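Local coordinates for fructooligosaccharide ABC transporter substrate-binding protein FusA (Streptococcus pneumoniae, PDB 5G5Y), which captures fructooligosaccharides, preferring long chains, for import by the FusABC-MsmK ABC transporter, and relies on a calcium site for substrate translocation, at residues Glu47-Asp52 and Asp60-Asp65; Ala166-Asp171 and Lys240-Lys245; Asn206-Val211 and Tyr422-Met427. All coordinates share one frame; numbering follows the deposited sequence.

Contact 1: residues Glu47-Asp52 and Asp60-Asp65; sequences EKRNLD and DAIHND. With ZN (zinc ion), chain I.
Ile62, on the short strand 61-63, meets helix 45-55 through the tip of its side chain, with CD1 4.0 Å from CG of Arg49. The two elements are the second half of a beta-alpha-beta crossover: strand 34-41, helix 45-55 and strand 61-63, the two strands lying parallel on either side of strand 3-10. With CG1 anti to its carbonyl carbon and CD1 extended beyond, Ile62 touches the aliphatic part of the arginine crosswise, while Val311 of strand 310-312 also packs on it.

Further along, Asp65 takes the charged end of the same arginine. Its OD1 accepts from Arg49 NH1 at 2.8 Å with an N-H...O angle of 154°, on the syn side but out of the carboxylate plane. The two planes stand 85° apart, which rules out a flat two-pronged pairing and leaves a salt bridge through one oxygen. Arg49 turns toward it by a bend at chi3 (61°). The guanidinium is held against rotation by Asn50, whose OD1 receives both Arg49 NE (3.2 Å) and Arg49 NH2 (3.0 Å) from one face of the amide. Trp75 of helix 69-77 packs on Arg49, Asn50 and Asp65. The Asp65 side chain is about 6 Å from that of the substrate-binding Lys309.

On the same helix, Asp52 OD1 binds zinc at 2.1 Å, and a water on that metal donates to Lys48 O at 2.8 Å.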
# COMPACT_ATOMS: atom_id res chain seq x y z
N GLU A 47 -9.57 10.57 17.35
CA GLU A 47 -10.53 10.97 18.38
C GLU A 47 -10.27 12.37 18.95
O GLU A 47 -11.20 13.16 19.11
CB GLU A 47 -10.63 9.97 19.54
CG GLU A 47 -11.88 10.22 20.40
CD GLU A 47 -13.12 10.51 19.53
OE1 GLU A 47 -13.48 9.60 18.75
OE2 GLU A 47 -13.70 11.65 19.57
N LYS A 48 -9.01 12.67 19.24
CA LYS A 48 -8.64 13.96 19.79
C LYS A 48 -8.91 15.08 18.78
O LYS A 48 -9.47 16.12 19.14
CB LYS A 48 -7.19 13.92 20.26
CG LYS A 48 -7.02 13.02 21.51
CD LYS A 48 -5.58 12.83 21.89
CE LYS A 48 -5.42 11.99 23.16
NZ LYS A 48 -3.99 11.61 23.31
N ARG A 49 -8.59 14.84 17.51
CA ARG A 49 -8.94 15.76 16.42
C ARG A 49 -10.44 15.98 16.32
O ARG A 49 -10.89 17.12 16.28
CB ARG A 49 -8.37 15.24 15.09
CG ARG A 49 -8.75 16.11 13.90
CD ARG A 49 -8.70 15.37 12.59
NE ARG A 49 -9.63 14.28 12.62
CZ ARG A 49 -9.50 13.11 12.02
NH1 ARG A 49 -8.46 12.85 11.25
NH2 ARG A 49 -10.45 12.19 12.17
N ASN A 50 -11.23 14.90 16.33
CA ASN A 50 -12.69 15.03 16.23
C ASN A 50 -13.33 15.81 17.40
O ASN A 50 -14.27 16.60 17.18
CB ASN A 50 -13.35 13.64 16.06
CG ASN A 50 -13.00 12.96 14.74
OD1 ASN A 50 -12.51 13.59 13.79
ND2 ASN A 50 -13.20 11.65 14.70
N LEU A 51 -12.79 15.66 18.62
CA LEU A 51 -13.26 16.45 19.78
C LEU A 51 -12.97 17.93 19.63
O LEU A 51 -13.80 18.79 19.95
CB LEU A 51 -12.66 15.95 21.09
CG LEU A 51 -13.28 14.69 21.66
CD1 LEU A 51 -12.42 14.14 22.77
CD2 LEU A 51 -14.70 14.94 22.13
N ASP A 52 -11.79 18.24 19.09
CA ASP A 52 -11.44 19.63 18.77
C ASP A 52 -12.36 20.26 17.73
O ASP A 52 -12.79 21.41 17.91
CB ASP A 52 -9.96 19.72 18.33
CG ASP A 52 -9.03 19.53 19.48
OD1 ASP A 52 -9.56 19.49 20.61
OD2 ASP A 52 -7.79 19.38 19.32
N ASP A 60 -5.15 26.51 12.86
CA ASP A 60 -5.10 27.12 11.50
C ASP A 60 -5.11 26.04 10.40
O ASP A 60 -5.60 26.27 9.29
CB ASP A 60 -3.88 28.00 11.36
CG ASP A 60 -3.95 29.24 12.20
OD1 ASP A 60 -5.03 29.88 12.17
OD2 ASP A 60 -2.93 29.57 12.88
N ALA A 61 -4.57 24.86 10.74
CA ALA A 61 -4.47 23.71 9.83
C ALA A 61 -4.28 22.43 10.62
O ALA A 61 -3.83 22.48 11.78
CB ALA A 61 -3.32 23.88 8.88
N ILE A 62 -4.62 21.29 10.02
CA ILE A 62 -4.41 19.98 10.64
C ILE A 62 -3.36 19.31 9.74
O ILE A 62 -3.62 19.06 8.57
CB ILE A 62 -5.70 19.16 10.70
CG1 ILE A 62 -6.78 19.92 11.48
CG2 ILE A 62 -5.45 17.78 11.30
CD1 ILE A 62 -8.16 19.26 11.43
N HIS A 63 -2.18 19.07 10.32
CA HIS A 63 -0.99 18.55 9.66
C HIS A 63 -0.87 17.05 9.94
O HIS A 63 -1.10 16.60 11.06
CB HIS A 63 0.19 19.32 10.19
CG HIS A 63 1.52 18.84 9.76
ND1 HIS A 63 2.22 17.89 10.46
CD2 HIS A 63 2.34 19.24 8.76
CE1 HIS A 63 3.39 17.69 9.90
NE2 HIS A 63 3.50 18.51 8.87
N ASN A 64 -0.50 16.29 8.92
CA ASN A 64 -0.33 14.84 9.04
C ASN A 64 -1.64 14.16 9.42
O ASN A 64 -1.68 13.22 10.18
CB ASN A 64 0.82 14.52 10.02
CG ASN A 64 1.53 13.22 9.71
OD1 ASN A 64 1.63 12.81 8.55
ND2 ASN A 64 2.07 12.57 10.75
N ASP A 65 -2.70 14.64 8.80
CA ASP A 65 -4.07 14.34 9.20
C ASP A 65 -4.62 12.95 8.88
O ASP A 65 -5.45 12.43 9.66
CB ASP A 65 -4.99 15.36 8.52
CG ASP A 65 -6.46 15.25 9.00
OD1 ASP A 65 -6.75 14.69 10.12
OD2 ASP A 65 -7.32 15.73 8.24
ZN ZN I . -8.84 18.80 22.43
O HOH W 1 -8.99 16.84 21.84
O HOH W 2 -8.53 20.89 22.85

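Contact 2: residues Ala166-Asp171 and Lys240-Lys245; sequences AFKNGD and KGLIDK. With CA (calcium ion), chain C.
Lys168, in the last turn of helix 157-169, reaches across to the end of helix 225-239 and makes most of this contact. CG is anti to the backbone N (chi1 -168°) and the chain runs on extended until chi4, where a bend brings NZ to within 3.0 Å of Gly241 O. The ammonium arrives off to the side of that carbonyl, tilted 31° from its plane. Along the way the methylenes are used too: Lys168 CD lies 3.7 Å from Lys240 O and 3.8 Å from Leu242 CD2, and Leu242 also packs on Leu164 and Glu165 of the lysine's own helix.

Gly241, with positive phi, is the C-prime residue of the Schellman motif that ends helix 225-239, in which Leu242 N bonds to Leu237 O and Gly241 N to Gln238 O.

Helix 157-169 ends just beyond Lys168, and Asp171 is the first residue to leave helical backbone angles; its OD1 binds calcium at 2.1 Å. It opens an EF-hand-like loop completed by Asn173, Asn175, Glu177 through its backbone O, Asp179 and Glu180.

A lysine cation beside the C-terminal end of helix 225-239 probably gains from the helix dipole. The Glu180 side chain is about 6 Å from that of Lys168, but the bound calcium probably offsets most of the loop's pull on the ammonium.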
# COMPACT_ATOMS: atom_id res chain seq x y z
N ALA A 166 6.59 -33.70 -3.02
CA ALA A 166 7.99 -34.05 -2.64
C ALA A 166 8.41 -33.38 -1.33
O ALA A 166 9.03 -34.03 -0.47
CB ALA A 166 8.95 -33.71 -3.77
N PHE A 167 8.05 -32.11 -1.14
CA PHE A 167 8.24 -31.46 0.16
C PHE A 167 7.46 -32.17 1.27
O PHE A 167 7.94 -32.28 2.40
CB PHE A 167 7.75 -29.99 0.16
CG PHE A 167 8.56 -29.04 -0.68
CD1 PHE A 167 9.82 -29.36 -1.22
CD2 PHE A 167 8.07 -27.75 -0.87
CE1 PHE A 167 10.53 -28.43 -1.96
CE2 PHE A 167 8.79 -26.82 -1.60
CZ PHE A 167 10.02 -27.15 -2.14
N LYS A 168 6.23 -32.60 0.98
CA LYS A 168 5.41 -33.26 2.00
C LYS A 168 6.04 -34.58 2.45
O LYS A 168 6.12 -34.84 3.64
CB LYS A 168 3.98 -33.51 1.48
CG LYS A 168 2.96 -33.93 2.53
CD LYS A 168 1.70 -34.46 1.84
CE LYS A 168 0.88 -35.36 2.71
NZ LYS A 168 0.29 -34.60 3.85
N ASN A 169 6.43 -35.41 1.49
CA ASN A 169 6.80 -36.82 1.72
C ASN A 169 8.30 -37.07 1.74
O ASN A 169 8.72 -38.16 2.12
CB ASN A 169 6.21 -37.69 0.61
CG ASN A 169 4.70 -37.55 0.48
OD1 ASN A 169 4.00 -37.44 1.47
ND2 ASN A 169 4.21 -37.53 -0.76
N GLY A 170 9.10 -36.13 1.24
CA GLY A 170 10.53 -36.37 1.00
C GLY A 170 11.47 -36.01 2.13
O GLY A 170 12.67 -36.17 1.99
N ASP A 171 10.95 -35.48 3.23
CA ASP A 171 11.76 -35.03 4.35
C ASP A 171 13.01 -34.22 3.91
O ASP A 171 14.15 -34.60 4.22
CB ASP A 171 12.13 -36.24 5.25
CG ASP A 171 12.88 -35.83 6.51
OD1 ASP A 171 12.51 -34.79 7.13
OD2 ASP A 171 13.83 -36.57 6.90
N LYS A 240 -4.77 -33.01 -1.37
CA LYS A 240 -3.48 -33.72 -1.29
C LYS A 240 -2.72 -33.57 0.01
O LYS A 240 -1.59 -34.02 0.10
CB LYS A 240 -2.63 -33.32 -2.48
CG LYS A 240 -3.25 -33.79 -3.79
CD LYS A 240 -2.53 -33.21 -4.98
CE LYS A 240 -3.33 -33.33 -6.26
NZ LYS A 240 -3.21 -34.69 -6.84
N GLY A 241 -3.30 -32.92 1.02
CA GLY A 241 -2.64 -32.68 2.31
C GLY A 241 -1.45 -31.74 2.24
O GLY A 241 -0.50 -31.85 3.02
N LEU A 242 -1.49 -30.80 1.30
CA LEU A 242 -0.32 -29.94 1.07
C LEU A 242 -0.42 -28.60 1.78
O LEU A 242 0.60 -27.90 1.89
CB LEU A 242 -0.12 -29.76 -0.43
CG LEU A 242 0.09 -31.04 -1.24
CD1 LEU A 242 0.10 -30.78 -2.76
CD2 LEU A 242 1.38 -31.76 -0.82
N ILE A 243 -1.60 -28.23 2.29
CA ILE A 243 -1.81 -26.95 2.94
C ILE A 243 -1.62 -27.08 4.44
O ILE A 243 -2.08 -28.04 5.05
CB ILE A 243 -3.21 -26.33 2.63
CG1 ILE A 243 -3.40 -26.16 1.11
CG2 ILE A 243 -3.37 -24.99 3.33
CD1 ILE A 243 -4.72 -25.50 0.69
N ASP A 244 -0.92 -26.10 5.01
CA ASP A 244 -0.86 -25.86 6.44
C ASP A 244 -2.21 -26.10 7.11
O ASP A 244 -3.19 -25.41 6.81
CB ASP A 244 -0.36 -24.40 6.67
CG ASP A 244 0.13 -24.14 8.08
OD1 ASP A 244 -0.34 -24.83 9.01
OD2 ASP A 244 0.95 -23.20 8.29
N LYS A 245 -2.29 -27.06 8.05
CA LYS A 245 -3.58 -27.31 8.74
C LYS A 245 -4.17 -26.11 9.51
O LYS A 245 -5.37 -26.09 9.80
CB LYS A 245 -3.56 -28.59 9.61
CG LYS A 245 -2.31 -28.81 10.44
CD LYS A 245 -2.58 -29.60 11.72
CE LYS A 245 -1.42 -29.47 12.71
NZ LYS A 245 -1.41 -28.14 13.40
CA CA C . 11.31 -33.35 8.02

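Contact 3: residues Asn206-Val211 and Tyr422-Met427; sequences NDDHLV and YPRVFM
Leu210 and Tyr422 make a CH-pi contact where the base of the hairpin of strands 210-212 and 218-220 meets the loop between helices 399-412 and 429-455; a loose charge pair lies beside it. Leu210 CD2 comes over one face of the tyrosine ring, 4.1 Å from its centroid and 23° off the normal, displaced toward the rim, so that its nearest ring atom is CD1 at 3.8 Å. The opposite face is covered by CD of Pro423, 3.6 Å above the plane, and the ring is thereby sandwiched. A chi1 of -168° points the Tyr422 ring away from its own backbone N and toward the hairpin, while its OH hydrogen-bonds to Lys482 O.

The charge pair is Asp208 and Arg424: OD2 lies 4.1 Å from NH1, at the edge of the guanidinium and near its plane, too far for a salt bridge. The stronger polar partner of Asp208 OD2 is Asn301 ND2. That asparagine ties the two segments together, because its ND2 also donates to Leu210 O while its OD1 accepts from Tyr422 N.

On the hairpin side, Asn206 braces the type I turn 206-209 that leads into the strand. Its OD1 takes Leu210 N at 3.2 Å, its ND2 gives to Leu210 O at 3.0 Å, and the same ND2 bonds to Arg299 O, so both ends of the amide are bonded. The Val211 backbone hydrogen-bonds to that of Asp219, a ligand of the second calcium site.

Around the contact, Tyr485 of helix 475-492 packs on Tyr422 and Tyr489 on Pro423; helix 429-455 meets His209 through Tyr447, and Phe426 reaches over to helix 69-77.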
# COMPACT_ATOMS: atom_id res chain seq x y z
N ASN A 206 -7.16 -9.58 -6.72
CA ASN A 206 -6.44 -8.72 -5.78
C ASN A 206 -7.36 -8.39 -4.63
O ASN A 206 -8.52 -8.83 -4.64
CB ASN A 206 -5.90 -7.48 -6.48
CG ASN A 206 -6.98 -6.64 -7.14
OD1 ASN A 206 -8.07 -6.45 -6.59
ND2 ASN A 206 -6.66 -6.07 -8.29
N ASP A 207 -6.87 -7.64 -3.65
CA ASP A 207 -7.66 -7.39 -2.41
C ASP A 207 -8.93 -6.59 -2.66
O ASP A 207 -9.82 -6.64 -1.83
CB ASP A 207 -6.79 -6.74 -1.33
CG ASP A 207 -5.80 -7.71 -0.72
OD1 ASP A 207 -5.94 -8.95 -0.94
OD2 ASP A 207 -4.87 -7.27 0.00
N ASP A 208 -9.02 -5.85 -3.76
CA ASP A 208 -10.27 -5.16 -4.16
C ASP A 208 -11.19 -6.03 -5.04
O ASP A 208 -12.29 -5.61 -5.36
CB ASP A 208 -9.96 -3.91 -4.97
CG ASP A 208 -9.13 -2.90 -4.19
OD1 ASP A 208 -9.45 -2.61 -3.03
OD2 ASP A 208 -8.13 -2.39 -4.75
N HIS A 209 -10.72 -7.21 -5.44
CA HIS A 209 -11.37 -8.05 -6.45
C HIS A 209 -11.73 -7.25 -7.70
O HIS A 209 -12.80 -7.46 -8.28
CB HIS A 209 -12.59 -8.77 -5.89
CG HIS A 209 -12.34 -9.48 -4.61
ND1 HIS A 209 -11.38 -10.46 -4.47
CD2 HIS A 209 -12.91 -9.33 -3.39
CE1 HIS A 209 -11.33 -10.85 -3.21
NE2 HIS A 209 -12.26 -10.20 -2.54
N LEU A 210 -10.87 -6.32 -8.07
CA LEU A 210 -11.17 -5.43 -9.18
C LEU A 210 -9.92 -5.14 -10.00
O LEU A 210 -8.95 -4.58 -9.49
CB LEU A 210 -11.76 -4.14 -8.66
CG LEU A 210 -12.52 -3.29 -9.66
CD1 LEU A 210 -13.90 -3.88 -9.91
CD2 LEU A 210 -12.67 -1.88 -9.09
N VAL A 211 -9.98 -5.52 -11.28
CA VAL A 211 -8.95 -5.14 -12.27
C VAL A 211 -9.56 -4.29 -13.38
O VAL A 211 -10.79 -4.14 -13.44
CB VAL A 211 -8.21 -6.38 -12.84
CG1 VAL A 211 -7.47 -7.10 -11.72
CG2 VAL A 211 -9.16 -7.33 -13.56
N TYR A 422 -6.85 0.26 -11.18
CA TYR A 422 -8.02 1.09 -10.82
C TYR A 422 -7.53 2.30 -10.01
O TYR A 422 -6.87 2.11 -8.97
CB TYR A 422 -9.05 0.29 -9.97
CG TYR A 422 -10.35 1.10 -9.91
CD1 TYR A 422 -11.24 1.07 -10.95
CD2 TYR A 422 -10.61 1.97 -8.85
CE1 TYR A 422 -12.39 1.86 -10.93
CE2 TYR A 422 -11.75 2.78 -8.83
CZ TYR A 422 -12.62 2.73 -9.88
OH TYR A 422 -13.78 3.51 -9.84
N PRO A 423 -7.87 3.53 -10.46
CA PRO A 423 -7.31 4.71 -9.82
C PRO A 423 -8.01 5.07 -8.49
O PRO A 423 -9.19 4.79 -8.30
CB PRO A 423 -7.52 5.80 -10.86
CG PRO A 423 -8.74 5.38 -11.58
CD PRO A 423 -8.73 3.88 -11.61
N ARG A 424 -7.26 5.71 -7.61
CA ARG A 424 -7.75 6.10 -6.27
C ARG A 424 -8.69 7.33 -6.33
O ARG A 424 -8.39 8.32 -5.70
CB ARG A 424 -6.53 6.48 -5.39
CG ARG A 424 -5.59 5.35 -4.99
CD ARG A 424 -6.43 4.24 -4.41
NE ARG A 424 -5.66 3.31 -3.61
CZ ARG A 424 -5.97 2.01 -3.46
NH1 ARG A 424 -7.01 1.46 -4.07
NH2 ARG A 424 -5.20 1.25 -2.70
N VAL A 425 -9.80 7.23 -7.05
CA VAL A 425 -10.66 8.38 -7.32
C VAL A 425 -11.34 8.86 -6.04
O VAL A 425 -11.54 8.08 -5.15
CB VAL A 425 -11.73 8.07 -8.39
CG1 VAL A 425 -11.07 7.99 -9.75
CG2 VAL A 425 -12.50 6.78 -8.05
N PHE A 426 -11.69 10.14 -6.00
CA PHE A 426 -12.46 10.76 -4.96
C PHE A 426 -13.96 10.77 -5.34
O PHE A 426 -14.37 11.49 -6.23
CB PHE A 426 -11.96 12.23 -4.82
CG PHE A 426 -12.30 12.90 -3.53
CD1 PHE A 426 -13.24 12.42 -2.65
CD2 PHE A 426 -11.64 14.10 -3.21
CE1 PHE A 426 -13.50 13.08 -1.45
CE2 PHE A 426 -11.90 14.76 -2.02
CZ PHE A 426 -12.82 14.26 -1.14
N MET A 427 -14.77 9.98 -4.65
CA MET A 427 -16.17 9.80 -5.01
C MET A 427 -17.08 10.77 -4.21
O MET A 427 -16.70 11.30 -3.17
CB MET A 427 -16.61 8.35 -4.73
CG MET A 427 -15.93 7.30 -5.61
SD MET A 427 -16.67 5.68 -5.39
CE MET A 427 -15.71 4.65 -6.51

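How the contacts relate
Contact 1 is the buried one, on the sheet of strands 34-41, 3-10, 61-63 and 310-312; contacts 2 and 3 are partly buried. Contacts 1 and 2 lie on opposite sides of the chain's centre, their own centres 52 Å apart. Contact 2 is the most peripheral, its centre 32 Å from the chain's centre; contact 3, at 12 Å, is the most central, off the line joining the other two. Arg49, Asn50 and Asp65 of contact 1 and Phe426, in segment 422-427, all touch helix 69-77. The chemistry differs with place: a buried salt bridge, a methyl over a ring with an unclosed charge pair, and a lysine bonded to a backbone carbonyl near a calcium loop.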